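PDB 3QWN: hypothetical nigD-like protein from Bacteroides caccae, which is of unproven function but, as a NigD-like protein, probably acts as an immunity factor or antitoxin. Local coordinates for residues I105-N117 with R160-A172. Residues are numbered along the deposited sequence; the frame is centred on the assembly and turned at random.
Sequences IWLGRGYLNMILN and RRAYLSVPLDKYA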
ATOM      1  N   ILE A 105       1.293  -9.107  -3.543  1.00 30.49           N
ATOM      2  CA  ILE A 105       2.254  -7.989  -3.569  1.00 30.94           C
ATOM      3  C   ILE A 105       2.604  -7.698  -5.040  1.00 39.29           C
ATOM      4  O   ILE A 105       2.777  -8.632  -5.831  1.00 38.68           O
ATOM      5  CB  ILE A 105       3.519  -8.314  -2.702  1.00 33.45           C
ATOM      6  CG1 ILE A 105       4.452  -7.066  -2.572  1.00 33.78           C
ATOM      7  CG2 ILE A 105       4.254  -9.623  -3.153  1.00 31.82           C
ATOM      8  CD1 ILE A 105       5.455  -7.158  -1.447  1.00 28.23           C
ATOM      9  N   TRP A 106       2.607  -6.431  -5.430  1.00 37.00           N
ATOM     10  CA  TRP A 106       2.885  -6.068  -6.824  1.00 38.94           C
ATOM     11  C   TRP A 106       3.198  -4.598  -6.967  1.00 44.84           C
ATOM     12  O   TRP A 106       2.785  -3.765  -6.152  1.00 43.09           O
ATOM     13  CB  TRP A 106       1.690  -6.425  -7.762  1.00 37.80           C
ATOM     14  CG  TRP A 106       0.465  -5.578  -7.539  1.00 38.16           C
ATOM     15  CD1 TRP A 106       0.106  -4.463  -8.236  1.00 41.33           C
ATOM     16  CD2 TRP A 106      -0.506  -5.729  -6.496  1.00 36.84           C
ATOM     17  NE1 TRP A 106      -1.013  -3.896  -7.679  1.00 39.98           N
ATOM     18  CE2 TRP A 106      -1.423  -4.666  -6.622  1.00 40.74           C
ATOM     19  CE3 TRP A 106      -0.727  -6.698  -5.499  1.00 38.02           C
ATOM     20  CZ2 TRP A 106      -2.535  -4.533  -5.778  1.00 39.26           C
ATOM     21  CZ3 TRP A 106      -1.795  -6.535  -4.626  1.00 38.84           C
ATOM     22  CH2 TRP A 106      -2.668  -5.450  -4.754  1.00 38.94           C
ATOM     23  N   LEU A 107       3.898  -4.277  -8.045  1.00 46.03           N
ATOM     24  CA  LEU A 107       4.170  -2.897  -8.412  1.00 46.74           C
ATOM     25  C   LEU A 107       2.987  -2.376  -9.242  1.00 51.76           C
ATOM     26  O   LEU A 107       2.458  -3.099 -10.098  1.00 51.45           O
ATOM     27  CB  LEU A 107       5.473  -2.795  -9.199  1.00 47.68           C
ATOM     28  CG  LEU A 107       6.773  -3.082  -8.470  1.00 51.42           C
ATOM     29  CD1 LEU A 107       7.906  -3.160  -9.465  1.00 52.08           C
ATOM     30  CD2 LEU A 107       7.069  -2.026  -7.406  1.00 49.77           C
ATOM     31  N   GLY A 108       2.563  -1.155  -8.959  1.00 48.55           N
ATOM     32  CA  GLY A 108       1.478  -0.551  -9.704  1.00 49.63           C
ATOM     33  C   GLY A 108       1.236   0.904  -9.389  1.00 57.35           C
ATOM     34  O   GLY A 108       1.136   1.281  -8.219  1.00 57.57           O
ATOM     35  N   ARG A 109       1.087   1.708 -10.455  1.00 56.26           N
ATOM     36  CA  ARG A 109       0.776   3.138 -10.445  1.00 57.55           C
ATOM     37  C   ARG A 109       1.632   3.975  -9.471  1.00 60.78           C
ATOM     38  O   ARG A 109       1.118   4.829  -8.747  1.00 61.46           O
ATOM     39  CB  ARG A 109      -0.727   3.370 -10.205  1.00 58.10           C
ATOM     40  CG  ARG A 109      -1.203   4.248 -11.357  1.00 75.16           C
ATOM     41  CD  ARG A 109      -2.675   4.322 -11.565  1.00 86.97           C
ATOM     42  NE  ARG A 109      -3.124   3.657 -12.791  1.00 98.24           N
ATOM     43  CZ  ARG A 109      -3.757   4.268 -13.789  1.00117.04           C
ATOM     44  NH1 ARG A 109      -3.974   5.579 -13.745  1.00110.87           N
ATOM     45  NH2 ARG A 109      -4.168   3.574 -14.845  1.00103.83           N
ATOM     46  N   GLY A 110       2.936   3.748  -9.516  1.00 57.46           N
ATOM     47  CA  GLY A 110       3.906   4.473  -8.704  1.00 57.33           C
ATOM     48  C   GLY A 110       4.071   3.987  -7.283  1.00 58.55           C
ATOM     49  O   GLY A 110       4.791   4.609  -6.504  1.00 58.99           O
ATOM     50  N   TYR A 111       3.414   2.870  -6.931  1.00 52.63           N
ATOM     51  CA  TYR A 111       3.497   2.284  -5.599  1.00 49.60           C
ATOM     52  C   TYR A 111       3.929   0.809  -5.615  1.00 51.47           C
ATOM     53  O   TYR A 111       3.821   0.120  -6.644  1.00 49.54           O
ATOM     54  CB  TYR A 111       2.133   2.352  -4.924  1.00 48.10           C
ATOM     55  CG  TYR A 111       1.537   3.724  -4.742  1.00 49.76           C
ATOM     56  CD1 TYR A 111       1.778   4.462  -3.586  1.00 51.79           C
ATOM     57  CD2 TYR A 111       0.615   4.227  -5.655  1.00 51.04           C
ATOM     58  CE1 TYR A 111       1.209   5.723  -3.396  1.00 49.97           C
ATOM     59  CE2 TYR A 111       0.004   5.463  -5.459  1.00 52.62           C
ATOM     60  CZ  TYR A 111       0.295   6.206  -4.321  1.00 63.48           C
ATOM     61  OH  TYR A 111      -0.347   7.412  -4.110  1.00 70.16           O
ATOM     62  N   LEU A 112       4.366   0.317  -4.434  1.00 46.45           N
ATOM     63  CA  LEU A 112       4.584  -1.089  -4.152  1.00 44.53           C
ATOM     64  C   LEU A 112       3.345  -1.485  -3.316  1.00 48.06           C
ATOM     65  O   LEU A 112       3.254  -1.102  -2.155  1.00 48.38           O
ATOM     66  CB  LEU A 112       5.935  -1.375  -3.450  1.00 45.47           C
ATOM     67  CG  LEU A 112       6.128  -2.834  -2.967  1.00 49.17           C
ATOM     68  CD1 LEU A 112       6.377  -3.792  -4.138  1.00 48.37           C
ATOM     69  CD2 LEU A 112       7.220  -2.939  -1.900  1.00 50.66           C
ATOM     70  N   ASN A 113       2.343  -2.143  -3.942  1.00 42.94           N
ATOM     71  CA  ASN A 113       1.087  -2.499  -3.271  1.00 41.50           C
ATOM     72  C   ASN A 113       1.138  -3.880  -2.658  1.00 40.08           C
ATOM     73  O   ASN A 113       1.807  -4.762  -3.172  1.00 38.96           O
ATOM     74  CB  ASN A 113      -0.107  -2.410  -4.224  1.00 40.92           C
ATOM     75  CG  ASN A 113      -0.024  -1.210  -5.102  1.00 46.04           C
ATOM     76  OD1 ASN A 113      -0.277  -0.125  -4.672  1.00 34.42           O
ATOM     77  ND2 ASN A 113       0.519  -1.353  -6.286  1.00 42.59           N
HETATM   78  N   MSE A 114       0.470  -4.041  -1.539  1.00 34.56           N
HETATM   79  CA  MSE A 114       0.427  -5.318  -0.874  1.00 34.40           C
HETATM   80  C   MSE A 114      -0.790  -5.434  -0.020  1.00 40.42           C
HETATM   81  O   MSE A 114      -1.268  -4.445   0.557  1.00 38.50           O
HETATM   82  CB  MSE A 114       1.702  -5.636  -0.044  1.00 36.60           C
HETATM   83  CG  MSE A 114       1.879  -4.834   1.240  1.00 42.59           C
HETATM   84 SE   MSE A 114       3.734  -5.035   1.932  0.75 50.86          SE
HETATM   85  CE  MSE A 114       4.644  -3.997   0.551  1.00 46.71           C
ATOM     86  N   ILE A 115      -1.279  -6.684   0.036  1.00 38.35           N
ATOM     87  CA  ILE A 115      -2.367  -7.141   0.880  1.00 36.30           C
ATOM     88  C   ILE A 115      -1.718  -8.047   1.913  1.00 41.79           C
ATOM     89  O   ILE A 115      -1.055  -9.028   1.557  1.00 42.37           O
ATOM     90  CB  ILE A 115      -3.480  -7.850   0.091  1.00 36.47           C
ATOM     91  CG1 ILE A 115      -4.039  -6.944  -1.026  1.00 35.19           C
ATOM     92  CG2 ILE A 115      -4.562  -8.322   1.048  1.00 36.48           C
ATOM     93  CD1 ILE A 115      -5.061  -7.647  -1.966  1.00 27.22           C
ATOM     94  N   LEU A 116      -1.872  -7.692   3.185  1.00 37.82           N
ATOM     95  CA  LEU A 116      -1.325  -8.481   4.277  1.00 36.96           C
ATOM     96  C   LEU A 116      -2.420  -9.187   5.028  1.00 41.85           C
ATOM     97  O   LEU A 116      -3.556  -8.721   5.050  1.00 42.28           O
ATOM     98  CB  LEU A 116      -0.534  -7.590   5.261  1.00 36.70           C
ATOM     99  CG  LEU A 116       0.564  -6.678   4.701  1.00 38.93           C
ATOM    100  CD1 LEU A 116       1.158  -5.831   5.811  1.00 38.15           C
ATOM    101  CD2 LEU A 116       1.667  -7.487   3.983  1.00 43.94           C
ATOM    102  N   ASN A 117      -2.085 -10.311   5.649  1.00 38.71           N
ATOM    103  CA  ASN A 117      -2.996 -10.979   6.564  1.00 39.00           C
ATOM    104  C   ASN A 117      -2.369 -10.906   7.939  1.00 42.67           C
ATOM    105  O   ASN A 117      -1.190 -11.241   8.129  1.00 41.47           O
ATOM    106  CB  ASN A 117      -3.377 -12.421   6.188  1.00 37.91           C
ATOM    107  CG  ASN A 117      -4.507 -12.908   7.064  1.00 53.99           C
ATOM    108  OD1 ASN A 117      -5.664 -12.456   6.949  1.00 55.09           O
ATOM    109  ND2 ASN A 117      -4.165 -13.720   8.065  1.00 33.86           N
ATOM    110  N   ARG A 160      -7.447 -10.611   9.727  1.00 37.25           N
ATOM    111  CA  ARG A 160      -7.822  -9.311   9.198  1.00 36.28           C
ATOM    112  C   ARG A 160      -6.803  -8.920   8.167  1.00 41.12           C
ATOM    113  O   ARG A 160      -5.608  -9.120   8.355  1.00 42.04           O
ATOM    114  CB  ARG A 160      -7.893  -8.254  10.323  1.00 41.56           C
ATOM    115  CG  ARG A 160      -8.712  -6.985   9.993  1.00 57.05           C
ATOM    116  CD  ARG A 160      -7.968  -5.704  10.402  1.00 64.95           C
ATOM    117  NE  ARG A 160      -8.211  -5.315  11.797  1.00 68.86           N
ATOM    118  CZ  ARG A 160      -7.431  -4.502  12.519  1.00 78.01           C
ATOM    119  NH1 ARG A 160      -6.326  -3.975  11.990  1.00 53.59           N
ATOM    120  NH2 ARG A 160      -7.743  -4.222  13.783  1.00 62.38           N
ATOM    121  N   ARG A 161      -7.269  -8.387   7.058  1.00 37.80           N
ATOM    122  CA  ARG A 161      -6.401  -7.889   6.001  1.00 35.14           C
ATOM    123  C   ARG A 161      -6.022  -6.466   6.249  1.00 38.42           C
ATOM    124  O   ARG A 161      -6.809  -5.692   6.816  1.00 39.75           O
ATOM    125  CB  ARG A 161      -7.087  -7.974   4.638  1.00 31.33           C
ATOM    126  CG  ARG A 161      -7.104  -9.388   4.081  1.00 35.93           C
ATOM    127  CD  ARG A 161      -7.615  -9.416   2.672  1.00 34.83           C
ATOM    128  NE  ARG A 161      -7.485 -10.763   2.121  1.00 41.53           N
ATOM    129  CZ  ARG A 161      -7.617 -11.059   0.838  1.00 45.98           C
ATOM    130  NH1 ARG A 161      -7.881 -10.104  -0.048  1.00 26.71           N
ATOM    131  NH2 ARG A 161      -7.463 -12.308   0.423  1.00 31.45           N
ATOM    132  N   ALA A 162      -4.806  -6.120   5.835  1.00 33.28           N
ATOM    133  CA  ALA A 162      -4.265  -4.766   5.866  1.00 31.72           C
ATOM    134  C   ALA A 162      -3.782  -4.446   4.470  1.00 35.91           C
ATOM    135  O   ALA A 162      -3.358  -5.336   3.738  1.00 35.15           O
ATOM    136  CB  ALA A 162      -3.166  -4.632   6.889  1.00 32.80           C
ATOM    137  N   TYR A 163      -3.910  -3.189   4.085  1.00 34.70           N
ATOM    138  CA  TYR A 163      -3.572  -2.748   2.746  1.00 35.37           C
ATOM    139  C   TYR A 163      -2.529  -1.653   2.806  1.00 41.74           C
ATOM    140  O   TYR A 163      -2.743  -0.653   3.469  1.00 42.88           O
ATOM    141  CB  TYR A 163      -4.856  -2.260   2.035  1.00 34.72           C
ATOM    142  CG  TYR A 163      -5.948  -3.307   2.034  1.00 33.60           C
ATOM    143  CD1 TYR A 163      -5.977  -4.318   1.072  1.00 34.40           C
ATOM    144  CD2 TYR A 163      -6.946  -3.306   3.013  1.00 32.57           C
ATOM    145  CE1 TYR A 163      -6.993  -5.287   1.067  1.00 34.59           C
ATOM    146  CE2 TYR A 163      -7.955  -4.279   3.025  1.00 30.41           C
ATOM    147  CZ  TYR A 163      -7.991  -5.246   2.037  1.00 37.88           C
ATOM    148  OH  TYR A 163      -9.014  -6.171   2.046  1.00 38.94           O
ATOM    149  N   LEU A 164      -1.400  -1.855   2.113  1.00 39.95           N
ATOM    150  CA  LEU A 164      -0.303  -0.894   2.037  1.00 41.44           C
ATOM    151  C   LEU A 164      -0.006  -0.498   0.582  1.00 45.92           C
ATOM    152  O   LEU A 164      -0.016  -1.338  -0.297  1.00 45.67           O
ATOM    153  CB  LEU A 164       0.977  -1.496   2.671  1.00 42.84           C
ATOM    154  CG  LEU A 164       1.174  -1.327   4.182  1.00 48.67           C
ATOM    155  CD1 LEU A 164       0.213  -2.209   4.995  1.00 48.87           C
ATOM    156  CD2 LEU A 164       2.566  -1.664   4.553  1.00 45.08           C
ATOM    157  N   SER A 165       0.285   0.776   0.346  1.00 43.54           N
ATOM    158  CA  SER A 165       0.702   1.301  -0.950  1.00 43.27           C
ATOM    159  C   SER A 165       1.920   2.129  -0.659  1.00 50.32           C
ATOM    160  O   SER A 165       1.793   3.219  -0.096  1.00 52.57           O
ATOM    161  CB  SER A 165      -0.407   2.113  -1.613  1.00 45.41           C
ATOM    162  OG  SER A 165      -1.133   1.364  -2.571  1.00 45.78           O
ATOM    163  N   VAL A 166       3.106   1.548  -0.868  1.00 46.12           N
ATOM    164  CA  VAL A 166       4.372   2.213  -0.589  1.00 49.12           C
ATOM    165  C   VAL A 166       4.714   3.164  -1.758  1.00 59.62           C
ATOM    166  O   VAL A 166       5.006   2.664  -2.854  1.00 60.57           O
ATOM    167  CB  VAL A 166       5.533   1.205  -0.326  1.00 52.37           C
ATOM    168  CG1 VAL A 166       6.787   1.938   0.119  1.00 53.89           C
ATOM    169  CG2 VAL A 166       5.140   0.147   0.696  1.00 50.91           C
ATOM    170  N   PRO A 167       4.731   4.515  -1.544  1.00 58.61           N
ATOM    171  CA  PRO A 167       5.104   5.441  -2.648  1.00 59.45           C
ATOM    172  C   PRO A 167       6.553   5.276  -3.108  1.00 64.21           C
ATOM    173  O   PRO A 167       7.445   5.170  -2.275  1.00 67.08           O
ATOM    174  CB  PRO A 167       4.875   6.831  -2.040  1.00 61.78           C
ATOM    175  CG  PRO A 167       4.961   6.622  -0.566  1.00 65.70           C
ATOM    176  CD  PRO A 167       4.410   5.253  -0.303  1.00 59.71           C
ATOM    177  N   LEU A 168       6.785   5.255  -4.429  1.00 59.15           N
ATOM    178  CA  LEU A 168       8.125   5.047  -4.985  1.00 59.59           C
ATOM    179  C   LEU A 168       8.644   6.261  -5.784  1.00 68.33           C
ATOM    180  O   LEU A 168       9.652   6.154  -6.488  1.00 70.10           O
ATOM    181  CB  LEU A 168       8.144   3.780  -5.876  1.00 57.53           C
ATOM    182  CG  LEU A 168       7.632   2.478  -5.285  1.00 58.10           C
ATOM    183  CD1 LEU A 168       7.495   1.418  -6.374  1.00 57.96           C
ATOM    184  CD2 LEU A 168       8.502   2.005  -4.142  1.00 53.57           C
ATOM    185  N   ASP A 169       7.993   7.420  -5.622  1.00 68.15           N
ATOM    186  CA  ASP A 169       8.338   8.677  -6.301  1.00 70.42           C
ATOM    187  C   ASP A 169       9.739   9.187  -5.931  1.00 75.59           C
ATOM    188  O   ASP A 169      10.417   9.758  -6.795  1.00 77.90           O
ATOM    189  CB  ASP A 169       7.277   9.750  -6.001  1.00 73.09           C
ATOM    190  CG  ASP A 169       5.862   9.288  -6.306  1.00 95.88           C
ATOM    191  OD1 ASP A 169       5.592   8.909  -7.471  1.00 97.91           O
ATOM    192  OD2 ASP A 169       5.043   9.225  -5.365  1.00106.44           O
ATOM    193  N   LYS A 170      10.195   8.924  -4.685  1.00 70.27           N
ATOM    194  CA  LYS A 170      11.502   9.352  -4.175  1.00 71.60           C
ATOM    195  C   LYS A 170      12.693   8.678  -4.884  1.00 78.69           C
ATOM    196  O   LYS A 170      13.837   9.109  -4.703  1.00 81.17           O
ATOM    197  CB  LYS A 170      11.600   9.134  -2.648  1.00 71.98           C
ATOM    198  CG  LYS A 170      11.684   7.683  -2.147  1.00 69.26           C
ATOM    199  CD  LYS A 170      11.970   7.606  -0.638  1.00 65.80           C
ATOM    200  CE  LYS A 170      13.415   7.918  -0.341  1.00 78.75           C
ATOM    201  NZ  LYS A 170      13.698   7.909   1.118  1.00 99.49           N
ATOM    202  N   TYR A 171      12.435   7.637  -5.674  1.00 76.01           N
ATOM    203  CA  TYR A 171      13.489   6.884  -6.366  1.00 77.95           C
ATOM    204  C   TYR A 171      13.659   7.350  -7.814  1.00 90.17           C
ATOM    205  O   TYR A 171      14.684   7.058  -8.439  1.00 90.73           O
ATOM    206  CB  TYR A 171      13.205   5.368  -6.287  1.00 75.07           C
ATOM    207  CG  TYR A 171      13.051   4.886  -4.859  1.00 71.89           C
ATOM    208  CD1 TYR A 171      14.087   5.026  -3.937  1.00 75.02           C
ATOM    209  CD2 TYR A 171      11.846   4.352  -4.409  1.00 68.24           C
ATOM    210  CE1 TYR A 171      13.935   4.630  -2.608  1.00 75.59           C
ATOM    211  CE2 TYR A 171      11.685   3.945  -3.083  1.00 67.76           C
ATOM    212  CZ  TYR A 171      12.729   4.092  -2.185  1.00 77.03           C
ATOM    213  OH  TYR A 171      12.585   3.680  -0.885  1.00 75.39           O
ATOM    214  N   ALA A 172      12.668   8.099  -8.332  1.00 92.47           N
ATOM    215  CA  ALA A 172      12.707   8.659  -9.677  1.00 96.26           C
ATOM    216  C   ALA A 172      13.690   9.825  -9.724  1.00109.25           C
ATOM    217  O   ALA A 172      13.660  10.701  -8.850  1.00109.48           O
ATOM    218  CB  ALA A 172      11.315   9.114 -10.096  1.00 95.41           C
TER
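Strands 111-117 and 160-167 form an antiparallel pair in the three-stranded sheet of the C-terminal beta-sandwich domain, with L112-V166, M114-L164 and L116-A162 as hydrogen-bonded pairs. The bonds run both ways at each of these pairs; the link from L116 N to A162 O is almost straight (2.8 Å, 178°). Beyond the non-hydrogen-bonded pair Y111-P167, L168 N binds G110 O (2.9 Å) in the type I' turn of the 101-108/111-120 hairpin.

On the sandwich-core face, the CG of selenomethionine M114 lies 3.7 Å from L164 CB, while its chain bends at chi3 (71°) and carries CE to V166 CG2. L116 CD1 meets L164 CD1, and the side chains of L168 and L107 cross at about a right angle, touching through CD1 and CD2. Strands 142-150, 181-190 and 196-209 supply further packing partners here, among them L147 for L164 and F185 for M114.

The other face is mixed. I115 lies alongside Y163, its CG1 3.9 Å from ring atom CD1, and its CG2 touches the extended side chain of R161 at CD. The Y111 ring turns an edge to P167 N. Between the Y111-P167 and I115-Y163 pairs lie the buried side chains of N113 and S165, and R54, from strand 52-63 of the N-terminal domain, binds N113 OD1 through NH2 and S165 OG through NE. Its guanidinium thus joins the two domains across two adjacent strands. The same two acceptor groups are linked directly, S165 OG donating to N113 OD1 at 2.7 Å in the plane of the amide carbonyl.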